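Side-chain contacts in diaminopropionate ammonia-lyase (Escherichia coli, PDB 4D9I), which breaks down both L- and D-2,3-diaminopropionate to pyruvate and ammonia by alpha,beta-elimination, using pyridoxal 5'-phosphate as cofactor in a homodimer: residues E98-F102 with E103-N107; L344-L347 with A348-Y352; G238-L241 with G242-D246. All blocks are in the same frame, centred on the assembly; numbering follows the deposited sequence.

Interaction 1: E98-F102 with E103-N107; sequences ETLSF and EHLKN
S101 is the N-cap of helix 102-106, and its hydroxyl closes the first turn by meeting the backbone of H104, three residues on. OG accepts H104 N at 3.1 Å, with an N-H...O angle of 152°. The rotation about CA-CB (chi1 56°) sets OG between the serine's own N and carbonyl carbon, and from there it reaches forward to the start of the helix. The imidazole of H104 turns back beside the same atom, ND1 lying 2.7 Å from S101 OG.

The serine carbonyl works as well: S101 O takes L105 N at 3.1 Å, and one residue further F102 O receives K106 N at 2.7 Å. Replacing S101 by an alanine takes away the hydroxyl and would probably leave H104 N without its capping acceptor. Around this polar cap runs a hydrophobic staple, the pairing of the residue before the N-cap with the fourth residue of the helix. L100 and L105 meet at about a right angle, L100 CD1 against L105 CG at 3.7 Å, and the bridge continues inward, since both leucines touch L95 and L105 also packs on A86 and C90 of helix 81-93.

On another side of the turn the aliphatic part of K106 passes obliquely by the F102 ring, its CG 4.0 Å from F102 CD1. K106 CG also rests 3.2 Å from F102 O, while the ring itself is buried against I39, L134 and Q133.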
loop_
_atom_site.group_PDB
_atom_site.type_symbol
_atom_site.label_atom_id
_atom_site.label_comp_id
_atom_site.label_asym_id
_atom_site.label_seq_id
_atom_site.Cartn_x
_atom_site.Cartn_y
_atom_site.Cartn_z
ATOM N N GLU B 98 19.230 -37.394 -8.495
ATOM C CA GLU B 98 19.809 -37.149 -7.175
ATOM C C GLU B 98 21.318 -36.914 -7.194
ATOM O O GLU B 98 21.865 -36.314 -6.276
ATOM C CB GLU B 98 19.527 -38.338 -6.266
ATOM C CG GLU B 98 18.059 -38.552 -5.948
ATOM C CD GLU B 98 17.872 -39.568 -4.843
ATOM O OE1 GLU B 98 18.764 -39.660 -3.972
ATOM O OE2 GLU B 98 16.843 -40.280 -4.843
ATOM N N THR B 99 21.996 -37.412 -8.224
ATOM C CA THR B 99 23.451 -37.346 -8.257
ATOM C C THR B 99 23.995 -36.523 -9.422
ATOM O O THR B 99 25.087 -36.789 -9.914
ATOM C CB THR B 99 24.076 -38.760 -8.301
ATOM O OG1 THR B 99 23.605 -39.451 -9.463
ATOM C CG2 THR B 99 23.700 -39.546 -7.060
ATOM N N LEU B 100 23.242 -35.530 -9.872
ATOM C CA LEU B 100 23.738 -34.650 -10.925
ATOM C C LEU B 100 23.323 -33.204 -10.679
ATOM O O LEU B 100 22.452 -32.935 -9.854
ATOM C CB LEU B 100 23.297 -35.147 -12.314
ATOM C CG LEU B 100 21.808 -35.416 -12.556
ATOM C CD1 LEU B 100 20.974 -34.142 -12.516
ATOM C CD2 LEU B 100 21.625 -36.138 -13.885
ATOM N N SER B 101 23.957 -32.276 -11.387
ATOM C CA SER B 101 23.585 -30.863 -11.298
ATOM C C SER B 101 22.555 -30.515 -12.368
ATOM O O SER B 101 22.457 -31.195 -13.388
ATOM C CB SER B 101 24.824 -29.972 -11.449
ATOM O OG SER B 101 25.515 -30.234 -12.664
ATOM N N PHE B 102 21.818 -29.440 -12.134
ATOM C CA PHE B 102 20.859 -28.886 -13.086
ATOM C C PHE B 102 21.565 -28.449 -14.363
ATOM O O PHE B 102 21.017 -28.615 -15.454
ATOM C CB PHE B 102 20.139 -27.693 -12.446
ATOM C CG PHE B 102 18.918 -27.234 -13.194
ATOM C CD1 PHE B 102 18.947 -26.059 -13.945
ATOM C CD2 PHE B 102 17.729 -27.950 -13.127
ATOM C CE1 PHE B 102 17.809 -25.621 -14.622
ATOM C CE2 PHE B 102 16.591 -27.517 -13.806
ATOM C CZ PHE B 102 16.630 -26.346 -14.545
ATOM N N GLU B 103 22.785 -27.915 -14.227
ATOM C CA GLU B 103 23.605 -27.536 -15.381
ATOM C C GLU B 103 24.032 -28.750 -16.197
ATOM O O GLU B 103 24.052 -28.693 -17.427
ATOM C CB GLU B 103 24.827 -26.724 -14.957
ATOM C CG GLU B 103 25.754 -26.357 -16.114
ATOM C CD GLU B 103 26.675 -25.192 -15.808
ATOM O OE1 GLU B 103 26.729 -24.738 -14.639
ATOM O OE2 GLU B 103 27.358 -24.723 -16.747
ATOM N N HIS B 104 24.367 -29.848 -15.524
ATOM C CA HIS B 104 24.614 -31.100 -16.242
ATOM C C HIS B 104 23.399 -31.495 -17.031
ATOM O O HIS B 104 23.518 -31.958 -18.175
ATOM C CB HIS B 104 25.040 -32.224 -15.305
ATOM C CG HIS B 104 26.482 -32.141 -14.867
ATOM N ND1 HIS B 104 26.861 -32.329 -13.588
ATOM C CD2 HIS B 104 27.647 -31.869 -15.585
ATOM C CE1 HIS B 104 28.199 -32.194 -13.492
ATOM N NE2 HIS B 104 28.678 -31.910 -14.715
ATOM N N LEU B 105 22.219 -31.307 -16.439
ATOM C CA LEU B 105 20.951 -31.584 -17.124
ATOM C C LEU B 105 20.714 -30.650 -18.309
ATOM O O LEU B 105 20.319 -31.106 -19.387
ATOM C CB LEU B 105 19.753 -31.508 -16.164
ATOM C CG LEU B 105 19.232 -32.796 -15.527
ATOM C CD1 LEU B 105 18.013 -32.519 -14.664
ATOM C CD2 LEU B 105 18.905 -33.834 -16.594
ATOM N N LYS B 106 20.940 -29.350 -18.093
ATOM C CA LYS B 106 20.807 -28.342 -19.151
ATOM C C LYS B 106 21.504 -28.786 -20.440
ATOM O O LYS B 106 20.926 -28.712 -21.531
ATOM C CB LYS B 106 21.349 -26.981 -18.696
ATOM C CG LYS B 106 20.494 -26.284 -17.642
ATOM C CD LYS B 106 21.026 -24.897 -17.285
ATOM C CE LYS B 106 20.644 -23.869 -18.336
ATOM N NZ LYS B 106 21.415 -22.607 -18.208
ATOM N N ASN B 107 22.734 -29.277 -20.291
ATOM C CA ASN B 107 23.556 -29.695 -21.415
ATOM C C ASN B 107 23.504 -31.188 -21.713
ATOM O O ASN B 107 24.356 -31.702 -22.431
ATOM C CB ASN B 107 25.003 -29.261 -21.179
ATOM C CG ASN B 107 25.149 -27.756 -21.120
ATOM O OD1 ASN B 107 24.796 -27.052 -22.067
ATOM N ND2 ASN B 107 25.670 -27.255 -20.008
#

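Interaction 2: L344-L347 with A348-Y352; sequences LGVL and AAVHY
Four consecutive backbone bonds tie L344-L347 to A348-Y352 as successive turns of helix 338-352, each amide reaching the carbonyl four residues back. G345 O accepts A349 N at 2.8 Å, nearly along the C=O axis, and V346 O accepts V350 N at 2.9 Å. The outer two, A348 N to L344 O and H351 N to L347 O, are slightly longer. In the last of them the amide stands 27° off the plane of the L347 carbonyl.

G345, A348 and A349 carry little or no side chain. A349 CB lies over the preceding turn, 3.5 Å from G345 O. V350 sends its CG2 branch back along the helix, anti to its own carbonyl carbon, and this methyl comes within 3.3 Å of V346 O. The two valine side chains themselves meet more loosely, V346 CG1 standing 4.3 Å from V350 CG2.

In this fold type II enzyme the helix is wedged among neighbours on several sides. L344 and A348 face helix 315-325, L347 lies on F57 of helix 51-57, V350 packs on L359, M360 and L363 of helix 356-363, and A349 touches I8 of strand 8-12, the outermost strand of the mixed sheet within this chain.

Toward the end of the run the two aromatic residues come together. H351 presents its ring edge to Y352, CD2 sitting 3.4 Å above the plane of the tyrosine ring, over its centre. The imidazole stacks with F57 and has ND1 hydrogen-bonded to R356 NH2, while Y352 packs on W390 of the second subunit.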
loop_
_atom_site.group_PDB
_atom_site.type_symbol
_atom_site.label_atom_id
_atom_site.label_comp_id
_atom_site.label_asym_id
_atom_site.label_seq_id
_atom_site.Cartn_x
_atom_site.Cartn_y
_atom_site.Cartn_z
ATOM N N LEU B 344 -3.909 -14.349 4.125
ATOM C CA LEU B 344 -3.778 -13.114 4.914
ATOM C C LEU B 344 -5.073 -12.302 4.918
ATOM O O LEU B 344 -5.468 -11.718 5.946
ATOM C CB LEU B 344 -2.609 -12.251 4.402
ATOM C CG LEU B 344 -2.129 -11.071 5.252
ATOM C CD1 LEU B 344 -3.060 -9.872 5.117
ATOM C CD2 LEU B 344 -1.935 -11.458 6.721
ATOM N N GLY B 345 -5.759 -12.284 3.788
ATOM C CA GLY B 345 -7.043 -11.607 3.727
ATOM C C GLY B 345 -8.023 -12.120 4.755
ATOM O O GLY B 345 -8.763 -11.332 5.336
ATOM N N VAL B 346 -8.032 -13.444 4.982
ATOM C CA VAL B 346 -8.963 -14.036 5.944
ATOM C C VAL B 346 -8.748 -13.441 7.342
ATOM O O VAL B 346 -9.709 -13.074 8.022
ATOM C CB VAL B 346 -8.861 -15.579 5.991
ATOM C CG1 VAL B 346 -9.579 -16.145 7.214
ATOM C CG2 VAL B 346 -9.441 -16.179 4.722
ATOM N N LEU B 347 -7.484 -13.358 7.759
ATOM C CA LEU B 347 -7.161 -12.815 9.080
ATOM C C LEU B 347 -7.637 -11.375 9.203
ATOM O O LEU B 347 -8.150 -10.961 10.253
ATOM C CB LEU B 347 -5.656 -12.888 9.358
ATOM C CG LEU B 347 -4.992 -14.266 9.378
ATOM C CD1 LEU B 347 -3.521 -14.133 9.752
ATOM C CD2 LEU B 347 -5.702 -15.148 10.376
ATOM N N ALA B 348 -7.469 -10.607 8.135
ATOM C CA ALA B 348 -7.879 -9.202 8.145
ATOM C C ALA B 348 -9.416 -9.095 8.189
ATOM O O ALA B 348 -9.952 -8.239 8.904
ATOM C CB ALA B 348 -7.328 -8.480 6.923
ATOM N N ALA B 349 -10.110 -9.968 7.441
ATOM C CA ALA B 349 -11.575 -9.976 7.419
ATOM C C ALA B 349 -12.139 -10.329 8.790
ATOM O O ALA B 349 -13.179 -9.807 9.202
ATOM C CB ALA B 349 -12.094 -10.958 6.371
ATOM N N VAL B 350 -11.469 -11.255 9.467
ATOM C CA VAL B 350 -11.859 -11.667 10.816
ATOM C C VAL B 350 -11.692 -10.469 11.755
ATOM O O VAL B 350 -12.574 -10.170 12.552
ATOM C CB VAL B 350 -10.991 -12.845 11.308
ATOM C CG1 VAL B 350 -11.074 -12.988 12.832
ATOM C CG2 VAL B 350 -11.384 -14.153 10.605
ATOM N N HIS B 351 -10.550 -9.796 11.644
ATOM C CA HIS B 351 -10.244 -8.693 12.536
ATOM C C HIS B 351 -11.317 -7.627 12.524
ATOM O O HIS B 351 -11.728 -7.158 13.565
ATOM C CB HIS B 351 -8.896 -8.078 12.201
ATOM C CG HIS B 351 -8.615 -6.825 12.981
ATOM N ND1 HIS B 351 -8.381 -6.840 14.306
ATOM C CD2 HIS B 351 -8.565 -5.492 12.585
ATOM C CE1 HIS B 351 -8.210 -5.571 14.747
ATOM N NE2 HIS B 351 -8.308 -4.748 13.693
ATOM N N TYR B 352 -11.793 -7.261 11.337
ATOM C CA TYR B 352 -12.757 -6.172 11.223
ATOM C C TYR B 352 -14.231 -6.583 11.321
ATOM O O TYR B 352 -15.112 -5.725 11.388
ATOM C CB TYR B 352 -12.501 -5.401 9.931
ATOM C CG TYR B 352 -11.220 -4.589 9.949
ATOM C CD1 TYR B 352 -11.129 -3.424 10.725
ATOM C CD2 TYR B 352 -10.106 -4.966 9.183
ATOM C CE1 TYR B 352 -9.979 -2.655 10.741
ATOM C CE2 TYR B 352 -8.928 -4.192 9.196
ATOM C CZ TYR B 352 -8.883 -3.037 9.977
ATOM O OH TYR B 352 -7.754 -2.244 10.021
#

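Interaction 3: G238-L241 with G242-D246; sequences GGVL and GYLVD
L241 O takes the amide of V245 at 2.9 Å, and the side chain of the same valine closes in on that oxygen. V245 CB is only 3.0 Å from L241 O, a tight approach. The valine's chi1 of 125° falls away from the usual staggered positions, so the side chain looks somewhat strained. Its CG2 also meets L241 CD1 at 3.8 Å.

One turn earlier G238 O receives G242 N, also at 2.9 Å. V240 O holds L244 N at 3.0 Å with the N-H nearly straight at it (169°), and L244 CG comes to 3.3 Å from the same oxygen. The two side chains then run side by side, V240 CG1 touching L244 CD1 at 3.9 Å.

All of this belongs to helix 235-248, the crossover helix of a beta-alpha-beta unit between strands 226-230 and 254-260. V240 and L241 lie on L229 of the first strand and L244 on V227, while Y243 packs against A210 and V214 of helix 208-220 and L241 against L302 and C305 of helix 296-305. D246 OD2 bonds to Q26 N, and Y243 OH has a weak hydrogen bond to D211.

The amides of G242 through V245 and the carbonyls that receive them are therefore paired within the helix, so the aliphatic side chains can pack on the sheet and flanking helices without stranding those backbone polar atoms.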
loop_
_atom_site.group_PDB
_atom_site.type_symbol
_atom_site.label_atom_id
_atom_site.label_comp_id
_atom_site.label_asym_id
_atom_site.label_seq_id
_atom_site.Cartn_x
_atom_site.Cartn_y
_atom_site.Cartn_z
ATOM N N GLY B 238 -1.912 -29.704 -0.265
ATOM C CA GLY B 238 -1.624 -31.113 0.043
ATOM C C GLY B 238 -0.137 -31.327 0.308
ATOM O O GLY B 238 0.253 -31.870 1.339
ATOM N N GLY B 239 0.691 -30.856 -0.629
ATOM C CA GLY B 239 2.145 -31.010 -0.543
ATOM C C GLY B 239 2.723 -30.343 0.696
ATOM O O GLY B 239 3.528 -30.938 1.427
ATOM N N VAL B 240 2.294 -29.107 0.934
ATOM C CA VAL B 240 2.805 -28.317 2.045
ATOM C C VAL B 240 2.278 -28.805 3.416
ATOM O O VAL B 240 3.058 -28.926 4.354
ATOM C CB VAL B 240 2.515 -26.829 1.785
ATOM C CG1 VAL B 240 2.767 -25.960 3.019
ATOM C CG2 VAL B 240 3.376 -26.347 0.608
ATOM N N LEU B 241 0.978 -29.086 3.520
ATOM C CA LEU B 241 0.419 -29.582 4.785
ATOM C C LEU B 241 0.999 -30.961 5.084
ATOM O O LEU B 241 1.249 -31.312 6.245
ATOM C CB LEU B 241 -1.123 -29.576 4.794
ATOM C CG LEU B 241 -1.788 -30.014 6.112
ATOM C CD1 LEU B 241 -1.552 -29.040 7.273
ATOM C CD2 LEU B 241 -3.277 -30.303 5.962
ATOM N N GLY B 242 1.264 -31.727 4.031
ATOM C CA GLY B 242 1.867 -33.054 4.210
ATOM C C GLY B 242 3.219 -32.938 4.894
ATOM O O GLY B 242 3.486 -33.649 5.868
ATOM N N TYR B 243 4.049 -32.012 4.404
ATOM C CA TYR B 243 5.373 -31.768 4.988
ATOM C C TYR B 243 5.253 -31.254 6.424
ATOM O O TYR B 243 5.898 -31.787 7.316
ATOM C CB TYR B 243 6.199 -30.781 4.163
ATOM C CG TYR B 243 7.526 -30.398 4.823
ATOM C CD1 TYR B 243 7.621 -29.322 5.712
ATOM C CD2 TYR B 243 8.678 -31.138 4.583
ATOM C CE1 TYR B 243 8.829 -28.994 6.324
ATOM C CE2 TYR B 243 9.887 -30.806 5.181
ATOM C CZ TYR B 243 9.956 -29.735 6.048
ATOM O OH TYR B 243 11.175 -29.441 6.621
ATOM N N LEU B 244 4.440 -30.214 6.623
ATOM C CA LEU B 244 4.322 -29.540 7.920
ATOM C C LEU B 244 3.828 -30.483 9.017
ATOM O O LEU B 244 4.325 -30.471 10.151
ATOM C CB LEU B 244 3.373 -28.346 7.814
ATOM C CG LEU B 244 3.870 -27.119 7.044
ATOM C CD1 LEU B 244 2.800 -26.040 6.957
ATOM C CD2 LEU B 244 5.150 -26.557 7.655
ATOM N N VAL B 245 2.854 -31.304 8.645
ATOM C CA VAL B 245 2.181 -32.198 9.565
ATOM C C VAL B 245 3.115 -33.369 9.880
ATOM O O VAL B 245 3.046 -33.946 10.959
ATOM C CB VAL B 245 0.804 -32.568 8.964
ATOM C CG1 VAL B 245 0.565 -34.055 8.836
ATOM C CG2 VAL B 245 -0.319 -31.781 9.615
ATOM N N ASP B 246 4.036 -33.662 8.960
ATOM C CA ASP B 246 5.122 -34.597 9.250
ATOM C C ASP B 246 6.103 -34.026 10.278
ATOM O O ASP B 246 6.572 -34.757 11.149
ATOM C CB ASP B 246 5.866 -35.021 7.970
ATOM C CG ASP B 246 6.815 -36.192 8.200
ATOM O OD1 ASP B 246 6.401 -37.211 8.795
ATOM O OD2 ASP B 246 7.986 -36.096 7.776
#

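Overall arrangement
All three contacts are local, within or at the start of a helix, but they sit in different settings. Interaction 1 lies outermost, about 26 Å from the chain centre, and is partly exposed. It is the start of a short helix, where a serine hydroxyl and a leucine pair do the work. Interactions 2 and 3 are buried contacts within longer helices, made of regular backbone bonds and aliphatic side chains. Interaction 3, the innermost, belongs to a helix packed on strand 226-230, in the middle of the mixed sheet, whereas interaction 2 reaches strand 8-12, outermost in this chain, and, through Y352, the second subunit. Interactions 1 and 2 stand on opposite sides of the chain centre, and no two contacts touch.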